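Local structure of VIN1 (Oscarella pearsei, 6BFI) at residues P75-E80 with S120-C125; A703-Y708 with A720-M725; E735-A740 with Q758-I763; T775-S780 with A790-M795. The protein binds actin filaments and may play a part in cell-cell adhesion, as a sponge member of the vinculin/alpha-catenin family. One frame throughout, in Å; residues are numbered along the deposited sequence.

The four contacts join helices, in two cases with turn or loop residues at a helix end, in a chain that is mostly helical and has no strands. Interactions 2 and 4 are the closest pair, with centres about 13 Å apart, and they touch: Leu-722 CD2 packs 3.8 Å from Lys-777 CG, while Ile-723 lies against Ala-778. Interactions 2 and 3 share helix 718-745, their centres about 22 Å apart. Interaction 3 lies before interaction 4 in sequence; residues 758-763 lead from helix 750-760 into helix 763-778, which carries residues 775-780. Interaction 1 belongs to helices near the N-terminus, yet its nearest atoms lie only about 8 Å from those of interaction 4, where Val-776 touches Ile-116 of helix 102-145.

Interaction 1: residues P75-E80 with S120-C125; sequences PPSMQE and SDLLMC
Ser-77 and Met-78 of one helix meet Leu-122 of the next in a sparse contact that buries 169 Å² in all. The apolar part rests on a single methyl branch: Leu-122 CD2 lies 3.7 Å from Met-78 CG, and the two side chains cross at about a right angle. Met-78 offers only the base of its chain here, since the sulfur and its methyl turn off from Leu-122. The same CD2 is 3.6 Å from Ser-77 OG, so one leucine branch touches both residues. One residue earlier on the second helix, Asp-121 CB lies 4.3 Å from Ser-77 CB.

The polar group of Ser-77 is engaged within its own helix. OG is turned between the backbone N and the carbonyl carbon (chi1 55°), from where it hydrogen-bonds Leu-74 O. Cys-125 SG comes within 4.2 Å of this oxygen, a distance of packing. The helix is kinked just here, where Pro-75 and Pro-76 have no N-H to give to the preceding turn.

The two helices run antiparallel, their local axes 9.0 Å apart at an angle of 159°. Helix 41-59 covers a further side, with Ala-59 on Met-78 and Val-55 and Ala-58 on Leu-122, while helix 8-32 reaches Leu-123.

Interaction 2: residues A703-Y708 with A720-M725; sequences AMMSKY and ADLIRM
Arg-724 NH2, 4.4 Å from Tyr-708 OH across the contact, is gripped by two carboxylates. It gives Asp-721 OD1 a nearly straight bond of 3.1 Å (165° at the hydrogen) within a salt bridge; the acceptor lies in the guanidinium plane, although the nitrogen stands above the plane of the carboxylate. The second partner is Glu-650 OE2 of helix 649-659, which also hydrogen-bonds Tyr-708 OH. NH1 forms a further salt bridge with Glu-728. Glu-650 thus ties the two helices together at their polar margin, and the arginine probably helps to balance the nearby negative charges.

The tyrosine ring is sandwiched. Asp-721 CB sits 3.5 Å from the ring centroid and 9° off its normal, a CH-pi contact over the middle of one face. Over the opposite face, toward the rim, lies Met-704 O of its own helix. Asp-721 O approaches the ring as well, 3.4 Å from CD2.

Helices 690-710 and 718-745 form an antiparallel hairpin within the helical-bundle architecture of the vinculin family, their local axes 8.9 Å apart at 152°. Deeper in the interface the contacts are apolar. Met-725 CG, anti to its backbone N, lies 3.9 Å from Met-705 CB; bends at the next two torsions go with a CE that reaches 3.7 Å from Met-704 CB and also meets the edge of the tyrosine ring. Leu-722 CD1 packs 3.7 Å from Met-705 CG, and the two side chains cross obliquely.

Interaction 3: residues E735-A740 with Q758-I763; sequences ELLKLA and QLLDRI
Leu-737 and Ala-740 of helix 718-745 pack against Leu-760 and Ile-763, the first and last residues of a type I beta turn that joins helix 750-760 to helix 763-778 in this all-helical, vinculin-family fold. The turn is closed by a weak bond from Ile-763 N to Leu-760 O.

Among the apolar contacts, both branches of Leu-760 face the methyl of Ala-740: CD1 lies 3.6 Å and CD2 3.8 Å from Ala-740 CB. An alanine in place of Leu-760 would probably open a gap beside the methyl of Ala-740, since both branches that touch it would be missing. Leu-737 and Ile-763 run past each other in opposite senses, with Leu-737 CD1 4.0 Å from Ile-763 CB. More distantly, Leu-736 CD2 reaches Ile-763 CD1 at 4.5 Å. Leu-736 also touches Val-695 and Met-698 of helix 690-710, while Ile-763 touches Thr-806 of helix 786-817, so the contact lies between further helices.

A side chain also meets the backbone. Leu-737 CG is anti to the backbone N (chi1 -160°), and beyond it the CD1 methyl comes to 3.3 Å from Leu-760 O, the same oxygen that Ile-763 N approaches.

Interaction 4: residues T775-S780 with A790-M795; sequences TVKATS and ADATDM
Ala-792 CB forms the close-packed, buried side of this contact, set against the last turn of helix 763-778. It lies 4.0 Å from Lys-777 CA and 3.9 Å from Ser-780 OG, with Val-776 CG1 a little farther off at 4.3 Å. Just here the helix ends, and Ser-780 folds back so that both its N and its OG bond Lys-777 O from the same face of the carbonyl; the OG bond measures 3.0 Å. Ser-780 and Val-776 also touch helix 102-145.

The side toward the partly exposed Thr-793 is more sparsely built and depends on one long side chain. Lys-777 CG is anti to the backbone N; the chain bends at chi2 (64°) and is extended beyond. Its NZ is placed 2.5 Å from Thr-793 OG1, a hydrogen bond whose modelled length is doubtfully short, and forms a salt bridge with Asp-789 OD1 in helix 786-817; the backbone O of Asp-789 also hydrogen-bonds Thr-793 OG1. A methionine in place of Lys-777 would probably leave the Asp-789 carboxylate without this charged mate.

Because Lys-777 is buried, its charge is likely to depend on the salt bridge to Asp-789 for compensation, while the threonine oxygen may help to place the ammonium group.

Interaction 1: residues P75-E80 with S120-C125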
# COMPACT_ATOMS: atom_id res chain seq x y z
N PRO A 75 -14.43 -39.03 -3.28
CA PRO A 75 -14.08 -40.33 -2.67
C PRO A 75 -12.58 -40.53 -2.49
O PRO A 75 -12.17 -40.99 -1.41
CB PRO A 75 -14.67 -41.35 -3.66
CG PRO A 75 -15.80 -40.64 -4.28
CD PRO A 75 -15.35 -39.21 -4.42
N PRO A 76 -11.73 -40.24 -3.48
CA PRO A 76 -10.29 -40.47 -3.26
C PRO A 76 -9.73 -39.72 -2.07
O PRO A 76 -8.96 -40.29 -1.28
CB PRO A 76 -9.65 -40.01 -4.58
CG PRO A 76 -10.72 -40.18 -5.58
CD PRO A 76 -11.97 -39.78 -4.87
N SER A 77 -10.10 -38.44 -1.90
CA SER A 77 -9.62 -37.69 -0.75
C SER A 77 -10.19 -38.24 0.55
O SER A 77 -9.49 -38.30 1.57
CB SER A 77 -9.97 -36.21 -0.91
OG SER A 77 -11.36 -36.03 -1.14
N MET A 78 -11.47 -38.66 0.53
CA MET A 78 -12.06 -39.25 1.73
C MET A 78 -11.28 -40.49 2.17
O MET A 78 -10.84 -40.58 3.33
CB MET A 78 -13.53 -39.61 1.48
CG MET A 78 -14.45 -38.41 1.37
SD MET A 78 -16.20 -38.86 1.45
CE MET A 78 -16.34 -39.98 0.06
N GLN A 79 -11.11 -41.45 1.26
CA GLN A 79 -10.37 -42.67 1.59
C GLN A 79 -8.94 -42.36 2.00
O GLN A 79 -8.38 -43.03 2.88
CB GLN A 79 -10.40 -43.63 0.40
CG GLN A 79 -9.95 -45.04 0.71
CD GLN A 79 -10.16 -45.98 -0.47
OE1 GLN A 79 -10.12 -45.56 -1.63
NE2 GLN A 79 -10.39 -47.26 -0.18
N GLU A 80 -8.33 -41.34 1.38
CA GLU A 80 -6.97 -40.95 1.75
C GLU A 80 -6.90 -40.53 3.21
O GLU A 80 -6.15 -41.12 4.01
CB GLU A 80 -6.50 -39.82 0.83
CG GLU A 80 -5.04 -39.44 1.00
CD GLU A 80 -4.10 -40.41 0.31
OE1 GLU A 80 -4.58 -41.22 -0.52
OE2 GLU A 80 -2.88 -40.37 0.59
N SER A 120 -7.05 -30.96 4.29
CA SER A 120 -6.94 -29.84 3.36
C SER A 120 -7.59 -30.16 2.02
O SER A 120 -8.39 -29.38 1.51
CB SER A 120 -5.48 -29.46 3.16
OG SER A 120 -5.36 -28.49 2.13
N ASP A 121 -7.26 -31.32 1.44
CA ASP A 121 -7.84 -31.68 0.15
C ASP A 121 -9.34 -31.89 0.26
O ASP A 121 -10.10 -31.50 -0.64
CB ASP A 121 -7.16 -32.93 -0.41
CG ASP A 121 -5.67 -32.73 -0.64
OD1 ASP A 121 -5.26 -31.58 -0.88
OD2 ASP A 121 -4.93 -33.73 -0.60
N LEU A 122 -9.79 -32.51 1.36
CA LEU A 122 -11.21 -32.75 1.56
C LEU A 122 -12.00 -31.45 1.51
O LEU A 122 -13.04 -31.36 0.84
CB LEU A 122 -11.44 -33.46 2.90
CG LEU A 122 -11.97 -34.88 2.82
CD1 LEU A 122 -12.38 -35.38 4.20
CD2 LEU A 122 -13.14 -34.96 1.86
N LEU A 123 -11.53 -30.42 2.22
CA LEU A 123 -12.19 -29.12 2.13
C LEU A 123 -11.93 -28.44 0.79
O LEU A 123 -12.75 -27.62 0.35
CB LEU A 123 -11.75 -28.23 3.28
CG LEU A 123 -12.10 -28.74 4.68
CD1 LEU A 123 -11.33 -27.99 5.76
CD2 LEU A 123 -13.60 -28.63 4.93
N MET A 124 -10.84 -28.79 0.11
CA MET A 124 -10.43 -28.08 -1.10
C MET A 124 -11.23 -28.50 -2.33
O MET A 124 -11.38 -27.69 -3.25
CB MET A 124 -8.94 -28.28 -1.36
CG MET A 124 -8.08 -27.13 -0.87
SD MET A 124 -8.68 -25.53 -1.43
CE MET A 124 -8.55 -25.71 -3.21
N CYS A 125 -11.71 -29.74 -2.40
CA CYS A 125 -12.58 -30.08 -3.53
C CYS A 125 -13.90 -29.33 -3.44
O CYS A 125 -14.44 -28.88 -4.46
CB CYS A 125 -12.79 -31.59 -3.63
SG CYS A 125 -13.35 -32.42 -2.13

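Interaction 2: residues A703-Y708 with A720-M725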
# COMPACT_ATOMS: atom_id res chain seq x y z
N ALA A 703 16.54 -18.41 13.55
CA ALA A 703 17.77 -19.08 13.17
C ALA A 703 17.80 -20.51 13.70
O ALA A 703 18.22 -21.44 12.99
CB ALA A 703 18.98 -18.30 13.68
N MET A 704 17.35 -20.71 14.94
CA MET A 704 17.25 -22.07 15.47
C MET A 704 16.31 -22.92 14.62
O MET A 704 16.59 -24.09 14.36
CB MET A 704 16.78 -22.04 16.92
CG MET A 704 17.74 -21.33 17.86
SD MET A 704 19.44 -21.88 17.63
CE MET A 704 19.32 -23.61 18.10
N MET A 705 15.19 -22.33 14.17
CA MET A 705 14.29 -23.06 13.28
C MET A 705 15.00 -23.47 12.00
O MET A 705 14.88 -24.61 11.55
CB MET A 705 13.05 -22.23 12.94
CG MET A 705 12.23 -22.87 11.82
SD MET A 705 10.72 -22.02 11.32
CE MET A 705 9.78 -22.10 12.84
N SER A 706 15.75 -22.54 11.40
CA SER A 706 16.53 -22.88 10.21
C SER A 706 17.41 -24.10 10.47
O SER A 706 17.42 -25.06 9.68
CB SER A 706 17.38 -21.68 9.79
OG SER A 706 18.27 -22.03 8.74
N LYS A 707 18.14 -24.08 11.59
CA LYS A 707 19.00 -25.21 11.93
C LYS A 707 18.19 -26.50 12.07
O LYS A 707 18.65 -27.58 11.68
CB LYS A 707 19.77 -24.92 13.22
CG LYS A 707 20.59 -26.08 13.75
CD LYS A 707 21.46 -25.66 14.91
CE LYS A 707 22.16 -26.84 15.55
NZ LYS A 707 21.19 -27.78 16.17
N TYR A 708 16.97 -26.40 12.61
CA TYR A 708 16.18 -27.61 12.85
C TYR A 708 15.56 -28.17 11.57
O TYR A 708 15.42 -29.39 11.45
CB TYR A 708 15.09 -27.31 13.88
CG TYR A 708 15.65 -26.94 15.24
CD1 TYR A 708 16.87 -27.45 15.67
CD2 TYR A 708 14.97 -26.08 16.08
CE1 TYR A 708 17.39 -27.12 16.90
CE2 TYR A 708 15.48 -25.74 17.32
CZ TYR A 708 16.69 -26.26 17.72
OH TYR A 708 17.20 -25.92 18.95
N ALA A 720 10.66 -32.33 16.98
CA ALA A 720 10.09 -31.67 18.14
C ALA A 720 10.67 -30.28 18.33
O ALA A 720 9.96 -29.34 18.71
CB ALA A 720 10.31 -32.52 19.39
N ASP A 721 11.98 -30.12 18.08
CA ASP A 721 12.60 -28.80 18.17
C ASP A 721 12.02 -27.86 17.11
O ASP A 721 11.86 -26.66 17.36
CB ASP A 721 14.11 -28.93 18.02
CG ASP A 721 14.74 -29.73 19.15
OD1 ASP A 721 14.19 -29.72 20.27
OD2 ASP A 721 15.78 -30.39 18.92
N LEU A 722 11.70 -28.39 15.93
CA LEU A 722 11.11 -27.57 14.89
C LEU A 722 9.71 -27.09 15.29
O LEU A 722 9.40 -25.90 15.17
CB LEU A 722 11.06 -28.34 13.57
CG LEU A 722 10.27 -27.71 12.42
CD1 LEU A 722 10.72 -26.28 12.16
CD2 LEU A 722 10.41 -28.55 11.15
N ILE A 723 8.87 -28.01 15.76
CA ILE A 723 7.50 -27.65 16.12
C ILE A 723 7.50 -26.68 17.30
O ILE A 723 6.86 -25.62 17.25
CB ILE A 723 6.68 -28.92 16.43
CG1 ILE A 723 6.60 -29.81 15.19
CG2 ILE A 723 5.30 -28.54 16.93
CD1 ILE A 723 5.89 -31.12 15.42
N ARG A 724 8.21 -27.04 18.37
CA ARG A 724 8.29 -26.18 19.54
C ARG A 724 8.85 -24.81 19.19
O ARG A 724 8.36 -23.78 19.67
CB ARG A 724 9.14 -26.85 20.62
CG ARG A 724 9.43 -25.98 21.83
CD ARG A 724 10.32 -26.71 22.82
NE ARG A 724 11.55 -27.18 22.20
CZ ARG A 724 12.64 -26.44 22.05
NH1 ARG A 724 12.66 -25.19 22.48
NH2 ARG A 724 13.72 -26.95 21.47
N MET A 725 9.88 -24.77 18.33
CA MET A 725 10.45 -23.50 17.92
C MET A 725 9.44 -22.66 17.15
O MET A 725 9.36 -21.44 17.34
CB MET A 725 11.71 -23.73 17.09
CG MET A 725 12.48 -22.47 16.79
SD MET A 725 12.87 -21.55 18.29
CE MET A 725 13.91 -22.73 19.15

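Interaction 3: residues E735-A740 with Q758-I763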
# COMPACT_ATOMS: atom_id res chain seq x y z
N GLU A 735 3.30 -11.30 21.15
CA GLU A 735 3.76 -10.22 22.03
C GLU A 735 4.21 -9.00 21.22
O GLU A 735 3.94 -7.85 21.60
CB GLU A 735 4.88 -10.72 22.93
CG GLU A 735 4.41 -11.69 24.00
CD GLU A 735 5.56 -12.37 24.71
OE1 GLU A 735 6.66 -12.46 24.13
OE2 GLU A 735 5.37 -12.82 25.86
N LEU A 736 4.88 -9.23 20.09
CA LEU A 736 5.29 -8.13 19.22
C LEU A 736 4.08 -7.36 18.70
O LEU A 736 4.10 -6.13 18.64
CB LEU A 736 6.12 -8.66 18.06
CG LEU A 736 6.50 -7.62 17.00
CD1 LEU A 736 7.51 -6.62 17.56
CD2 LEU A 736 7.03 -8.28 15.74
N LEU A 737 3.01 -8.08 18.33
CA LEU A 737 1.81 -7.40 17.87
C LEU A 737 1.17 -6.58 18.99
O LEU A 737 0.67 -5.48 18.75
CB LEU A 737 0.82 -8.41 17.30
CG LEU A 737 -0.27 -7.88 16.36
CD1 LEU A 737 -0.70 -8.97 15.40
CD2 LEU A 737 -1.48 -7.34 17.12
N LYS A 738 1.19 -7.11 20.21
CA LYS A 738 0.64 -6.35 21.34
C LYS A 738 1.41 -5.06 21.57
O LYS A 738 0.83 -3.97 21.63
CB LYS A 738 0.63 -7.21 22.60
CG LYS A 738 -0.54 -8.18 22.68
CD LYS A 738 -0.57 -8.91 24.02
CE LYS A 738 -1.80 -9.78 24.16
NZ LYS A 738 -1.83 -10.51 25.46
N LEU A 739 2.74 -5.16 21.68
CA LEU A 739 3.55 -3.98 21.98
C LEU A 739 3.48 -2.96 20.85
O LEU A 739 3.23 -1.77 21.08
CB LEU A 739 5.00 -4.39 22.25
CG LEU A 739 5.96 -3.24 22.54
CD1 LEU A 739 5.47 -2.41 23.71
CD2 LEU A 739 7.36 -3.76 22.80
N ALA A 740 3.70 -3.42 19.61
CA ALA A 740 3.65 -2.50 18.47
C ALA A 740 2.27 -1.89 18.31
O ALA A 740 2.14 -0.76 17.83
CB ALA A 740 4.07 -3.22 17.20
N GLN A 758 -1.02 -1.47 9.06
CA GLN A 758 -1.05 -2.29 7.85
C GLN A 758 -0.10 -3.48 7.96
O GLN A 758 -0.40 -4.57 7.47
CB GLN A 758 -0.70 -1.45 6.63
CG GLN A 758 -1.77 -0.46 6.21
CD GLN A 758 -1.38 0.33 4.98
OE1 GLN A 758 -0.27 0.19 4.46
NE2 GLN A 758 -2.29 1.18 4.50
N LEU A 759 1.05 -3.27 8.60
CA LEU A 759 2.00 -4.36 8.79
C LEU A 759 1.57 -5.29 9.92
O LEU A 759 1.74 -6.51 9.82
CB LEU A 759 3.39 -3.80 9.06
CG LEU A 759 3.95 -2.87 7.98
CD1 LEU A 759 5.25 -2.23 8.44
CD2 LEU A 759 4.15 -3.62 6.67
N LEU A 760 1.01 -4.73 11.00
CA LEU A 760 0.60 -5.58 12.12
C LEU A 760 -0.60 -6.46 11.79
O LEU A 760 -0.77 -7.51 12.42
CB LEU A 760 0.25 -4.72 13.34
CG LEU A 760 1.39 -4.06 14.12
CD1 LEU A 760 0.91 -3.68 15.51
CD2 LEU A 760 2.61 -4.98 14.20
N ASP A 761 -1.43 -6.08 10.82
CA ASP A 761 -2.69 -6.79 10.60
C ASP A 761 -2.51 -8.16 9.97
O ASP A 761 -3.40 -9.00 10.09
CB ASP A 761 -3.64 -5.95 9.75
CG ASP A 761 -4.33 -4.86 10.56
OD1 ASP A 761 -4.53 -5.06 11.78
OD2 ASP A 761 -4.66 -3.80 9.98
N ARG A 762 -1.39 -8.42 9.29
CA ARG A 762 -1.18 -9.71 8.65
C ARG A 762 -0.27 -10.64 9.44
O ARG A 762 -0.08 -11.79 9.03
CB ARG A 762 -0.61 -9.51 7.23
CG ARG A 762 0.72 -8.78 7.15
CD ARG A 762 1.12 -8.58 5.68
NE ARG A 762 2.49 -8.13 5.52
CZ ARG A 762 2.85 -6.87 5.28
NH1 ARG A 762 1.93 -5.92 5.18
NH2 ARG A 762 4.13 -6.56 5.15
N ILE A 763 0.26 -10.19 10.58
CA ILE A 763 1.14 -11.05 11.38
C ILE A 763 0.43 -12.30 11.91
O ILE A 763 1.00 -13.40 11.80
CB ILE A 763 1.81 -10.23 12.50
CG1 ILE A 763 2.76 -9.20 11.90
CG2 ILE A 763 2.56 -11.15 13.46
CD1 ILE A 763 3.55 -8.42 12.94

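Interaction 4: residues T775-S780 with A790-M795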
# COMPACT_ATOMS: atom_id res chain seq x y z
N THR A 775 4.63 -27.86 11.38
CA THR A 775 4.14 -29.18 11.76
C THR A 775 4.11 -30.12 10.57
O THR A 775 4.39 -31.32 10.70
CB THR A 775 2.75 -29.06 12.40
OG1 THR A 775 2.81 -28.19 13.53
CG2 THR A 775 2.25 -30.43 12.85
N VAL A 776 3.78 -29.60 9.38
CA VAL A 776 3.78 -30.43 8.18
C VAL A 776 5.20 -30.81 7.80
O VAL A 776 5.47 -31.96 7.42
CB VAL A 776 3.05 -29.70 7.03
CG1 VAL A 776 3.16 -30.49 5.74
CG2 VAL A 776 1.59 -29.48 7.39
N LYS A 777 6.14 -29.86 7.89
CA LYS A 777 7.53 -30.15 7.55
C LYS A 777 8.14 -31.17 8.49
O LYS A 777 8.91 -32.04 8.06
CB LYS A 777 8.34 -28.85 7.56
CG LYS A 777 9.85 -29.04 7.48
CD LYS A 777 10.26 -29.68 6.17
CE LYS A 777 11.77 -29.89 6.12
NZ LYS A 777 12.20 -30.52 4.84
N ALA A 778 7.80 -31.09 9.78
CA ALA A 778 8.37 -32.02 10.75
C ALA A 778 7.93 -33.45 10.50
O ALA A 778 8.69 -34.39 10.77
CB ALA A 778 7.99 -31.59 12.17
N THR A 779 6.72 -33.65 9.97
CA THR A 779 6.20 -34.98 9.72
C THR A 779 6.58 -35.52 8.35
O THR A 779 6.11 -36.59 7.96
CB THR A 779 4.67 -34.98 9.86
OG1 THR A 779 4.10 -34.06 8.92
CG2 THR A 779 4.28 -34.57 11.27
N SER A 780 7.43 -34.81 7.61
CA SER A 780 7.88 -35.25 6.30
C SER A 780 9.39 -35.39 6.18
O SER A 780 9.85 -36.27 5.46
CB SER A 780 7.39 -34.28 5.21
OG SER A 780 7.90 -32.98 5.42
N ALA A 790 9.95 -31.53 -0.31
CA ALA A 790 10.34 -30.36 -1.09
C ALA A 790 9.31 -29.25 -0.96
O ALA A 790 9.64 -28.11 -0.63
CB ALA A 790 10.54 -30.75 -2.55
N ASP A 791 8.04 -29.57 -1.22
CA ASP A 791 6.99 -28.56 -1.13
C ASP A 791 6.83 -28.05 0.30
O ASP A 791 6.63 -26.85 0.52
CB ASP A 791 5.67 -29.12 -1.66
CG ASP A 791 5.75 -29.51 -3.13
OD1 ASP A 791 6.71 -29.08 -3.80
OD2 ASP A 791 4.85 -30.24 -3.60
N ALA A 792 6.91 -28.95 1.28
CA ALA A 792 6.83 -28.53 2.68
C ALA A 792 7.96 -27.57 3.02
O ALA A 792 7.74 -26.53 3.66
CB ALA A 792 6.86 -29.75 3.60
N THR A 793 9.18 -27.88 2.57
CA THR A 793 10.31 -26.99 2.80
C THR A 793 10.08 -25.63 2.16
O THR A 793 10.25 -24.59 2.81
CB THR A 793 11.59 -27.63 2.27
OG1 THR A 793 11.85 -28.86 2.97
CG2 THR A 793 12.78 -26.69 2.45
N ASP A 794 9.69 -25.62 0.88
CA ASP A 794 9.55 -24.35 0.17
C ASP A 794 8.45 -23.49 0.77
O ASP A 794 8.59 -22.26 0.87
CB ASP A 794 9.27 -24.62 -1.31
CG ASP A 794 10.37 -25.43 -1.97
OD1 ASP A 794 11.47 -25.52 -1.39
OD2 ASP A 794 10.14 -25.97 -3.07
N MET A 795 7.33 -24.10 1.17
CA MET A 795 6.27 -23.32 1.80
C MET A 795 6.71 -22.79 3.16
O MET A 795 6.43 -21.63 3.50
CB MET A 795 5.01 -24.18 1.94
CG MET A 795 4.40 -24.58 0.60
SD MET A 795 3.02 -25.72 0.77
CE MET A 795 1.79 -24.67 1.54